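Local coordinates for protein D-xylonate dehydratase (PDB 5OYN) that catalyses the dehydration of D-xylonate to 2-dehydro-3-deoxy-D-arabinonate in D-xylose degradation, and of D-gluconate with similar efficiency, using a [2Fe-2S] cluster and magnesium, at residues R460-G466 / E513-G517; K395-F399 / G518-L523; P154-L158 / G227-T231. All blocks are in the same frame, centred on the assembly; numbering follows the deposited sequence.

Interaction 1 (R460-G466 / E513-G517)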
ATOM      1  N   ARG A 460     -23.730  26.111  30.360  1.00 71.14           N
ATOM      2  CA  ARG A 460     -24.981  25.480  29.960  1.00 71.51           C
ATOM      3  C   ARG A 460     -25.184  25.645  28.461  1.00 71.26           C
ATOM      4  O   ARG A 460     -24.596  26.524  27.824  1.00 71.34           O
ATOM      5  CB  ARG A 460     -26.189  26.061  30.718  1.00 74.76           C
ATOM      6  CG  ARG A 460     -26.387  27.560  30.513  1.00 76.85           C
ATOM      7  CD  ARG A 460     -27.860  27.972  30.524  1.00 81.03           C
ATOM      8  NE  ARG A 460     -27.978  29.420  30.703  1.00 86.42           N
ATOM      9  CZ  ARG A 460     -28.337  30.013  31.840  1.00 79.31           C
ATOM     10  NH1 ARG A 460     -28.634  29.283  32.905  1.00 71.90           N
ATOM     11  NH2 ARG A 460     -28.399  31.338  31.910  1.00 76.44           N
ATOM     12  N   GLY A 461     -26.050  24.796  27.911  1.00 69.20           N
ATOM     13  CA  GLY A 461     -26.278  24.738  26.485  1.00 71.37           C
ATOM     14  C   GLY A 461     -25.325  23.842  25.728  1.00 77.48           C
ATOM     15  O   GLY A 461     -25.303  23.889  24.487  1.00 71.18           O
ATOM     16  N   ALA A 462     -24.541  23.024  26.434  1.00 74.45           N
ATOM     17  CA  ALA A 462     -23.529  22.169  25.828  1.00 74.06           C
ATOM     18  C   ALA A 462     -23.918  20.694  25.871  1.00 73.82           C
ATOM     19  O   ALA A 462     -23.047  19.816  25.810  1.00 73.99           O
ATOM     20  CB  ALA A 462     -22.173  22.389  26.502  1.00 65.86           C
ATOM     21  N   GLY A 463     -25.205  20.401  25.958  1.00 66.17           N
ATOM     22  CA  GLY A 463     -25.645  19.033  25.990  1.00 62.64           C
ATOM     23  C   GLY A 463     -25.981  18.531  24.609  1.00 60.83           C
ATOM     24  O   GLY A 463     -25.820  19.240  23.607  1.00 64.69           O
ATOM     25  N   PRO A 464     -26.462  17.287  24.536  1.00 55.44           N
ATOM     26  CA  PRO A 464     -26.787  16.686  23.231  1.00 56.81           C
ATOM     27  C   PRO A 464     -27.681  17.542  22.357  1.00 63.15           C
ATOM     28  O   PRO A 464     -27.558  17.499  21.124  1.00 65.82           O
ATOM     29  CB  PRO A 464     -27.477  15.372  23.616  1.00 54.95           C
ATOM     30  CG  PRO A 464     -26.925  15.034  24.974  1.00 59.20           C
ATOM     31  CD  PRO A 464     -26.542  16.322  25.647  1.00 56.00           C
ATOM     32  N   ILE A 465     -28.581  18.321  22.952  1.00 61.67           N
ATOM     33  CA  ILE A 465     -29.513  19.128  22.174  1.00 60.45           C
ATOM     34  C   ILE A 465     -28.991  20.544  21.997  1.00 62.35           C
ATOM     35  O   ILE A 465     -29.093  21.123  20.909  1.00 63.17           O
ATOM     36  CB  ILE A 465     -30.903  19.118  22.850  1.00 63.85           C
ATOM     37  CG1 ILE A 465     -31.393  17.682  23.076  1.00 61.83           C
ATOM     38  CG2 ILE A 465     -31.912  19.905  22.034  1.00 53.68           C
ATOM     39  CD1 ILE A 465     -31.719  16.935  21.797  1.00 64.29           C
ATOM     40  N   GLY A 466     -28.410  21.109  23.053  1.00 59.84           N
ATOM     41  CA  GLY A 466     -28.046  22.515  23.016  1.00 66.56           C
ATOM     42  C   GLY A 466     -26.944  22.832  22.021  1.00 73.67           C
ATOM     43  O   GLY A 466     -26.987  23.870  21.349  1.00 72.93           O
ATOM     44  N   GLU A 513     -30.349  18.378  30.344  1.00 67.26           N
ATOM     45  CA  GLU A 513     -29.578  19.577  30.067  1.00 67.58           C
ATOM     46  C   GLU A 513     -30.467  20.814  30.117  1.00 67.27           C
ATOM     47  O   GLU A 513     -31.695  20.735  30.050  1.00 70.03           O
ATOM     48  CB  GLU A 513     -28.913  19.482  28.694  1.00 67.45           C
ATOM     49  CG  GLU A 513     -29.918  19.425  27.577  1.00 67.79           C
ATOM     50  CD  GLU A 513     -29.295  19.259  26.219  1.00 66.05           C
ATOM     51  OE1 GLU A 513     -28.663  20.232  25.745  1.00 67.63           O
ATOM     52  OE2 GLU A 513     -29.457  18.165  25.625  1.00 59.94           O
ATOM     53  N   SER A 514     -29.812  21.972  30.216  1.00 67.59           N
ATOM     54  CA  SER A 514     -30.513  23.251  30.182  1.00 67.60           C
ATOM     55  C   SER A 514     -31.499  23.325  29.018  1.00 71.26           C
ATOM     56  O   SER A 514     -32.683  23.607  29.212  1.00 76.85           O
ATOM     57  CB  SER A 514     -29.490  24.387  30.106  1.00 68.36           C
ATOM     58  OG  SER A 514     -30.026  25.537  29.478  1.00 74.62           O
ATOM     59  N   ALA A 515     -31.035  23.035  27.803  1.00 72.05           N
ATOM     60  CA  ALA A 515     -31.811  23.344  26.607  1.00 71.14           C
ATOM     61  C   ALA A 515     -33.121  22.567  26.493  1.00 76.63           C
ATOM     62  O   ALA A 515     -33.911  22.864  25.585  1.00 74.36           O
ATOM     63  CB  ALA A 515     -30.968  23.094  25.357  1.00 71.43           C
ATOM     64  N   ILE A 516     -33.377  21.579  27.350  1.00 73.37           N
ATOM     65  CA  ILE A 516     -34.702  20.965  27.345  1.00 74.64           C
ATOM     66  C   ILE A 516     -35.372  21.205  28.693  1.00 76.58           C
ATOM     67  O   ILE A 516     -36.226  20.426  29.132  1.00 76.54           O
ATOM     68  CB  ILE A 516     -34.650  19.468  26.988  1.00 68.03           C
ATOM     69  CG1 ILE A 516     -33.855  18.661  28.009  1.00 65.52           C
ATOM     70  CG2 ILE A 516     -34.102  19.281  25.591  1.00 69.75           C
ATOM     71  CD1 ILE A 516     -34.323  17.210  28.084  1.00 64.03           C
ATOM     72  N   GLY A 517     -35.000  22.299  29.349  1.00 74.71           N
ATOM     73  CA  GLY A 517     -35.636  22.672  30.593  1.00 75.95           C
ATOM     74  C   GLY A 517     -35.165  21.925  31.815  1.00 76.20           C
ATOM     75  O   GLY A 517     -35.957  21.703  32.735  1.00 78.73           O
TER
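The carboxylate of Glu-513 reaches into the turn at Gly-463 to Gly-466 and takes hydrogen bonds from two successive backbone amides. Ile-465 N lies 2.8 Å from Glu-513 OE2 and meets the syn lone pair; Gly-466 N is 2.8 Å from Glu-513 OE1, also on the syn side but 25° out of the carboxylate plane. With chi1 at 64°, CG sits between the backbone N and the carbonyl carbon, and the extended chain beyond it carries the acid straight to these amides. Gln-575 NE2 also donates to OE2, a third bond to the carboxylate, and the three together probably hold its rotation.

Carbon groups pack against the acid. Pro-464 slides past the carboxylate, its CD 3.4 Å from Glu-513 OE2, while Ile-465 crosses the glutamate nearly at a right angle. The CG1 branch of Ile-465 also makes an apolar contact with CG2 of Ile-516 at 4.0 Å, towards the more exposed end. Ala-515 CB rests against Gly-466 CA, and the aliphatic part of Arg-460 lies beside Ser-514 CB, its guanidinium leading away to a salt bridge with Asp-435.

The glycines suit the closeness of the backbones. A side chain on Gly-463, which lies about 11 Å from the side chain of the magnesium ligand Glu-472, would strike Glu-513 OE1, and one on Gly-466 would run into Gly-461 O and crowd Ala-515 CB. Gly-461 itself has a positive phi of 86°, awkward for other residues.

An alanine in place of Glu-513 would probably leave the amides of Ile-465 and Gly-466 without their acceptor and the turn freer to move. Three N-H donors are consistent with an ionised acid, although Asp-495 lies close by, and this buried group ties the loop after strand 455-460 to the one after 507-511.

Interaction 2 (K395-F399 / G518-L523)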
ATOM      1  N   LYS A 395     -27.027  14.654  42.628  1.00 77.89           N
ATOM      2  CA  LYS A 395     -28.442  14.880  42.409  1.00 75.31           C
ATOM      3  C   LYS A 395     -28.827  16.209  43.039  1.00 77.60           C
ATOM      4  O   LYS A 395     -28.192  16.676  43.990  1.00 76.52           O
ATOM      5  CB  LYS A 395     -29.275  13.734  43.012  1.00 74.63           C
ATOM      6  CG  LYS A 395     -30.441  13.278  42.150  1.00 80.71           C
ATOM      7  CD  LYS A 395     -30.764  11.785  42.339  1.00 84.59           C
ATOM      8  CE  LYS A 395     -30.828  11.381  43.818  1.00 81.89           C
ATOM      9  NZ  LYS A 395     -31.995  11.955  44.553  1.00 86.10           N
ATOM     10  N   GLY A 396     -29.870  16.821  42.505  1.00 77.71           N
ATOM     11  CA  GLY A 396     -30.386  18.013  43.135  1.00 76.28           C
ATOM     12  C   GLY A 396     -31.566  18.578  42.386  1.00 74.56           C
ATOM     13  O   GLY A 396     -32.258  17.874  41.642  1.00 68.96           O
ATOM     14  N   ASN A 397     -31.787  19.869  42.621  1.00 70.80           N
ATOM     15  CA  ASN A 397     -32.779  20.634  41.890  1.00 73.92           C
ATOM     16  C   ASN A 397     -32.243  21.161  40.567  1.00 73.57           C
ATOM     17  O   ASN A 397     -33.023  21.703  39.775  1.00 78.44           O
ATOM     18  CB  ASN A 397     -33.276  21.795  42.757  1.00 70.55           C
ATOM     19  CG  ASN A 397     -32.203  22.837  43.008  1.00 77.99           C
ATOM     20  OD1 ASN A 397     -31.008  22.538  42.996  1.00 78.42           O
ATOM     21  ND2 ASN A 397     -32.626  24.071  43.240  1.00 81.85           N
ATOM     22  N   LEU A 398     -30.942  21.011  40.308  1.00 74.11           N
ATOM     23  CA  LEU A 398     -30.344  21.513  39.078  1.00 70.15           C
ATOM     24  C   LEU A 398     -30.279  20.467  37.976  1.00 68.59           C
ATOM     25  O   LEU A 398     -30.226  20.828  36.796  1.00 74.64           O
ATOM     26  CB  LEU A 398     -28.941  22.042  39.362  1.00 65.11           C
ATOM     27  CG  LEU A 398     -28.920  23.411  40.037  1.00 66.77           C
ATOM     28  CD1 LEU A 398     -27.550  23.691  40.640  1.00 63.70           C
ATOM     29  CD2 LEU A 398     -29.343  24.515  39.065  1.00 69.02           C
ATOM     30  N   PHE A 399     -30.283  19.188  38.335  1.00 66.89           N
ATOM     31  CA  PHE A 399     -30.231  18.072  37.403  1.00 62.58           C
ATOM     32  C   PHE A 399     -30.525  16.813  38.198  1.00 67.61           C
ATOM     33  O   PHE A 399     -30.179  16.718  39.382  1.00 66.05           O
ATOM     34  CB  PHE A 399     -28.858  17.953  36.723  1.00 62.55           C
ATOM     35  CG  PHE A 399     -27.703  18.133  37.669  1.00 51.50           C
ATOM     36  CD1 PHE A 399     -27.286  17.087  38.486  1.00 50.08           C
ATOM     37  CD2 PHE A 399     -27.045  19.354  37.750  1.00 47.95           C
ATOM     38  CE1 PHE A 399     -26.241  17.254  39.377  1.00 48.81           C
ATOM     39  CE2 PHE A 399     -25.996  19.529  38.637  1.00 51.53           C
ATOM     40  CZ  PHE A 399     -25.590  18.473  39.452  1.00 47.64           C
ATOM     41  N   GLY A 518     -33.905  21.506  31.848  1.00 74.26           N
ATOM     42  CA  GLY A 518     -33.325  21.012  33.078  1.00 69.25           C
ATOM     43  C   GLY A 518     -33.055  22.157  34.028  1.00 71.45           C
ATOM     44  O   GLY A 518     -33.115  23.332  33.663  1.00 74.29           O
ATOM     45  N   GLY A 519     -32.739  21.804  35.276  1.00 72.00           N
ATOM     46  CA  GLY A 519     -32.578  22.819  36.308  1.00 71.60           C
ATOM     47  C   GLY A 519     -31.594  23.921  35.957  1.00 74.11           C
ATOM     48  O   GLY A 519     -31.729  25.056  36.422  1.00 72.90           O
ATOM     49  N   LEU A 520     -30.593  23.615  35.132  1.00 76.30           N
ATOM     50  CA  LEU A 520     -29.636  24.651  34.768  1.00 76.80           C
ATOM     51  C   LEU A 520     -30.245  25.740  33.892  1.00 71.87           C
ATOM     52  O   LEU A 520     -29.590  26.764  33.674  1.00 68.32           O
ATOM     53  CB  LEU A 520     -28.426  24.020  34.068  1.00 77.30           C
ATOM     54  CG  LEU A 520     -27.427  23.323  35.004  1.00 77.23           C
ATOM     55  CD1 LEU A 520     -26.305  22.673  34.224  1.00 67.42           C
ATOM     56  CD2 LEU A 520     -26.869  24.288  36.047  1.00 68.08           C
ATOM     57  N   SER A 521     -31.478  25.561  33.402  1.00 72.92           N
ATOM     58  CA  SER A 521     -32.080  26.596  32.562  1.00 76.25           C
ATOM     59  C   SER A 521     -32.439  27.841  33.359  1.00 77.69           C
ATOM     60  O   SER A 521     -32.454  28.942  32.798  1.00 82.72           O
ATOM     61  CB  SER A 521     -33.318  26.066  31.833  1.00 75.11           C
ATOM     62  OG  SER A 521     -34.032  25.128  32.613  1.00 77.43           O
ATOM     63  N   TRP A 522     -32.713  27.705  34.661  1.00 79.10           N
ATOM     64  CA  TRP A 522     -33.137  28.846  35.458  1.00 73.96           C
ATOM     65  C   TRP A 522     -32.065  29.380  36.393  1.00 77.80           C
ATOM     66  O   TRP A 522     -32.281  30.431  37.006  1.00 80.84           O
ATOM     67  CB  TRP A 522     -34.402  28.513  36.270  1.00 75.33           C
ATOM     68  CG  TRP A 522     -34.415  27.223  37.077  1.00 70.26           C
ATOM     69  CD1 TRP A 522     -35.090  26.062  36.771  1.00 72.17           C
ATOM     70  CD2 TRP A 522     -33.784  26.991  38.343  1.00 62.01           C
ATOM     71  NE1 TRP A 522     -34.893  25.120  37.759  1.00 66.38           N
ATOM     72  CE2 TRP A 522     -34.090  25.663  38.731  1.00 61.70           C
ATOM     73  CE3 TRP A 522     -32.974  27.766  39.176  1.00 66.81           C
ATOM     74  CZ2 TRP A 522     -33.615  25.101  39.917  1.00 65.91           C
ATOM     75  CZ3 TRP A 522     -32.503  27.204  40.362  1.00 69.65           C
ATOM     76  CH2 TRP A 522     -32.827  25.886  40.719  1.00 67.51           C
ATOM     77  N   LEU A 523     -30.925  28.705  36.516  1.00 75.09           N
ATOM     78  CA  LEU A 523     -29.865  29.205  37.382  1.00 72.38           C
ATOM     79  C   LEU A 523     -29.310  30.521  36.842  1.00 74.27           C
ATOM     80  O   LEU A 523     -29.297  30.771  35.634  1.00 76.47           O
ATOM     81  CB  LEU A 523     -28.760  28.161  37.519  1.00 69.92           C
ATOM     82  CG  LEU A 523     -27.447  28.507  38.218  1.00 73.84           C
ATOM     83  CD1 LEU A 523     -27.497  28.181  39.704  1.00 76.06           C
ATOM     84  CD2 LEU A 523     -26.346  27.712  37.567  1.00 73.94           C
TER
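Leu-398 packs its CD2 methyl among Gly-519, Leu-520, Trp-522 and Leu-523, and this is the dense part of the contact. CG lies anti to the carbonyl carbon (chi1 -77°), which brings the CD2 branch up against the turn at 518-523. There CD2 meets Leu-520 CD2 at 3.9 Å and Leu-523 CB at 4.0 Å. It also lies over one face of the Trp-522 ring, 4.1 Å above the plane and towards the rim; Gly-519 O overlies the same face. A leucine suits the place because its branched, flexible end reaches the turn with CD2 while the side chain also meets Ala-540 and Ile-529 of the neighbouring strands.

The backbones are also very close: the CA atoms of Leu-398 and Gly-519 are 3.8 Å apart. Glycine suits the place, since a beta carbon would collide with Asn-397 O and with Leu-398 CA.

The other side is partly exposed and more polar, and Asn-397 buries less surface there than Leu-398 does in the core. Its ND2 touches the edge of the indole near the ring plane, 3.1 Å from Trp-522 CH2, with the amide turned 64° from the ring. OD1 accepts a hydrogen bond from Ala-540 N on strand 537-540, which is likely to fix the turn of the amide at the indole edge.

No clear hydrogen bond joins the two segments, so the contact rests mainly on apolar burial and close backbone fit. It seats the turn at 518-523 against the loop between strands 392-393 and 401-404, while Asn-397 fastens that loop to the edge strand of the mixed sheet.

Interaction 3 (P154-L158 / G227-T231)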
ATOM      1  N   PRO A 154     -20.981 -12.542  15.321  1.00 53.87           N
ATOM      2  CA  PRO A 154     -19.769 -12.613  16.154  1.00 54.82           C
ATOM      3  C   PRO A 154     -18.792 -11.491  15.816  1.00 57.64           C
ATOM      4  O   PRO A 154     -18.486 -11.235  14.650  1.00 53.72           O
ATOM      5  CB  PRO A 154     -19.191 -13.994  15.832  1.00 59.39           C
ATOM      6  CG  PRO A 154     -20.319 -14.769  15.230  1.00 56.85           C
ATOM      7  CD  PRO A 154     -21.225 -13.788  14.576  1.00 52.52           C
ATOM      8  N   ALA A 155     -18.328 -10.801  16.860  1.00 64.10           N
ATOM      9  CA  ALA A 155     -17.530  -9.591  16.742  1.00 52.86           C
ATOM     10  C   ALA A 155     -16.328  -9.678  17.666  1.00 55.87           C
ATOM     11  O   ALA A 155     -16.290 -10.489  18.590  1.00 59.84           O
ATOM     12  CB  ALA A 155     -18.349  -8.350  17.089  1.00 48.31           C
ATOM     13  N   ILE A 156     -15.339  -8.825  17.413  1.00 57.67           N
ATOM     14  CA  ILE A 156     -14.167  -8.736  18.281  1.00 51.32           C
ATOM     15  C   ILE A 156     -13.517  -7.385  18.024  1.00 52.84           C
ATOM     16  O   ILE A 156     -13.475  -6.911  16.882  1.00 54.28           O
ATOM     17  CB  ILE A 156     -13.210  -9.929  18.038  1.00 49.07           C
ATOM     18  CG1 ILE A 156     -12.157 -10.048  19.126  1.00 44.29           C
ATOM     19  CG2 ILE A 156     -12.578  -9.886  16.635  1.00 51.18           C
ATOM     20  CD1 ILE A 156     -11.204 -11.230  18.861  1.00 44.72           C
ATOM     21  N   VAL A 157     -13.064  -6.734  19.102  1.00 48.12           N
ATOM     22  CA  VAL A 157     -12.462  -5.412  18.986  1.00 46.74           C
ATOM     23  C   VAL A 157     -10.959  -5.564  18.843  1.00 49.25           C
ATOM     24  O   VAL A 157     -10.332  -6.379  19.534  1.00 45.96           O
ATOM     25  CB  VAL A 157     -12.803  -4.525  20.194  1.00 48.97           C
ATOM     26  CG1 VAL A 157     -11.813  -3.364  20.295  1.00 41.66           C
ATOM     27  CG2 VAL A 157     -14.237  -4.004  20.100  1.00 45.50           C
ATOM     28  N   LEU A 158     -10.382  -4.786  17.926  1.00 46.61           N
ATOM     29  CA  LEU A 158      -8.939  -4.629  17.822  1.00 45.25           C
ATOM     30  C   LEU A 158      -8.618  -3.169  18.073  1.00 45.53           C
ATOM     31  O   LEU A 158      -9.086  -2.296  17.337  1.00 49.97           O
ATOM     32  CB  LEU A 158      -8.411  -5.075  16.456  1.00 43.87           C
ATOM     33  CG  LEU A 158      -6.894  -4.898  16.300  1.00 45.30           C
ATOM     34  CD1 LEU A 158      -6.110  -5.681  17.364  1.00 43.42           C
ATOM     35  CD2 LEU A 158      -6.480  -5.313  14.930  1.00 41.32           C
ATOM     36  N   GLY A 227     -14.799  -8.080  27.895  1.00 51.26           N
ATOM     37  CA  GLY A 227     -14.532  -9.374  27.296  1.00 54.03           C
ATOM     38  C   GLY A 227     -14.700  -9.422  25.797  1.00 56.87           C
ATOM     39  O   GLY A 227     -14.960 -10.498  25.249  1.00 55.81           O
ATOM     40  N   LEU A 228     -14.544  -8.280  25.120  1.00 57.74           N
ATOM     41  CA  LEU A 228     -14.752  -8.141  23.686  1.00 57.65           C
ATOM     42  C   LEU A 228     -13.454  -8.097  22.877  1.00 55.11           C
ATOM     43  O   LEU A 228     -13.510  -8.088  21.645  1.00 51.52           O
ATOM     44  CB  LEU A 228     -15.576  -6.878  23.411  1.00 55.84           C
ATOM     45  CG  LEU A 228     -17.088  -7.121  23.415  1.00 57.67           C
ATOM     46  CD1 LEU A 228     -17.882  -5.842  23.145  1.00 51.24           C
ATOM     47  CD2 LEU A 228     -17.423  -8.187  22.391  1.00 56.97           C
ATOM     48  N   SER A 229     -12.297  -8.071  23.532  1.00 54.39           N
ATOM     49  CA  SER A 229     -11.022  -8.124  22.838  1.00 50.99           C
ATOM     50  C   SER A 229     -10.108  -9.074  23.591  1.00 51.62           C
ATOM     51  O   SER A 229     -10.381  -9.437  24.738  1.00 50.85           O
ATOM     52  CB  SER A 229     -10.383  -6.741  22.731  1.00 47.69           C
ATOM     53  OG  SER A 229     -10.010  -6.291  24.008  1.00 55.01           O
ATOM     54  N   LEU A 230      -9.026  -9.491  22.931  1.00 49.71           N
ATOM     55  CA  LEU A 230      -8.117 -10.454  23.535  1.00 47.80           C
ATOM     56  C   LEU A 230      -7.388  -9.833  24.720  1.00 49.83           C
ATOM     57  O   LEU A 230      -7.271  -8.613  24.848  1.00 54.95           O
ATOM     58  CB  LEU A 230      -7.108 -10.970  22.510  1.00 54.71           C
ATOM     59  CG  LEU A 230      -7.662 -11.772  21.322  1.00 55.73           C
ATOM     60  CD1 LEU A 230      -6.537 -12.245  20.435  1.00 43.48           C
ATOM     61  CD2 LEU A 230      -8.538 -12.962  21.769  1.00 52.87           C
ATOM     62  N   THR A 231      -6.913 -10.688  25.612  1.00 50.82           N
ATOM     63  CA  THR A 231      -6.284 -10.190  26.825  1.00 47.46           C
ATOM     64  C   THR A 231      -5.021  -9.427  26.460  1.00 53.77           C
ATOM     65  O   THR A 231      -4.192  -9.913  25.682  1.00 53.79           O
ATOM     66  CB  THR A 231      -5.956 -11.342  27.783  1.00 47.29           C
ATOM     67  OG1 THR A 231      -7.087 -12.209  27.909  1.00 49.48           O
ATOM     68  CG2 THR A 231      -5.613 -10.814  29.139  1.00 50.36           C
TER
HETATM   69  O   HOH W   1      -8.584  -8.140  20.310  1.00 45.08           O
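Val-157 N donates to Leu-228 O at 2.9 Å, an almost straight bond (172° at the hydrogen) tilted 27° from the carbonyl plane. The next link runs through a water, which donates to Val-157 O at 2.6 Å and accepts from Leu-230 N at 3.0 Å. One residue of the strand thus addresses Leu-228 and Leu-230, the pattern seen between parallel strands, although 227-231 is irregular and a water stands in for the second direct bond. Ile-156 CA adds a CA-H...O contact to the same Leu-228 O.

Neighbouring side chains of the strand go to opposite faces of the sheet. Ile-156 holds CG1 anti to the backbone N (chi1 -167°), so that this branch runs alongside the incoming loop, 3.5 Å from Leu-228 O, and its CD1 reaches Leu-230 CD2 at 4.3 Å. The same isoleucine packs on helix 241-259. Val-157 faces helix 141-151 instead, where Ile-145 touches both it and Leu-228; its CB lies 4.1 Å from Ser-229 CB. Beta-branched residues suit this extended backbone, and the small Ser-229 is consistent with the loop lying close to the Val-157 carbonyl.

Gly-227, with its positive phi, closes helix 215-225 in a Schellman motif and turns the chain towards the strand. Strand 155-159 is the outermost of the parallel four-stranded sheet, its other side paired with strand 130-135. At Val-157 the edge strand's outward N-H and C=O are therefore satisfied by an irregular loop and a water in a buried contact.

How the interactions relate
Interaction 3 comes first along the chain, in the N-terminal dehydratase region. Interactions 1 and 2 share the C-terminal region on the opposite side of the chain's centre, about 35 and 40 Å from interaction 3 between centres. These two are only about 11 Å apart: 513-517 runs directly into 518-523, and the residues of interaction 1 fall between the two segments of interaction 2. Arg-460 NH1 joins them by a probable hydrogen bond to Leu-520 O. The loop between strands 507-511 and 528-532 thus touches both the loop after strand 455-460 and the one between 392-393 and 401-404, beside the mixed sheet that contains 455-460 and 528-532. Interaction 3 packs a loop on the edge of the parallel sheet, with no touch to the other two.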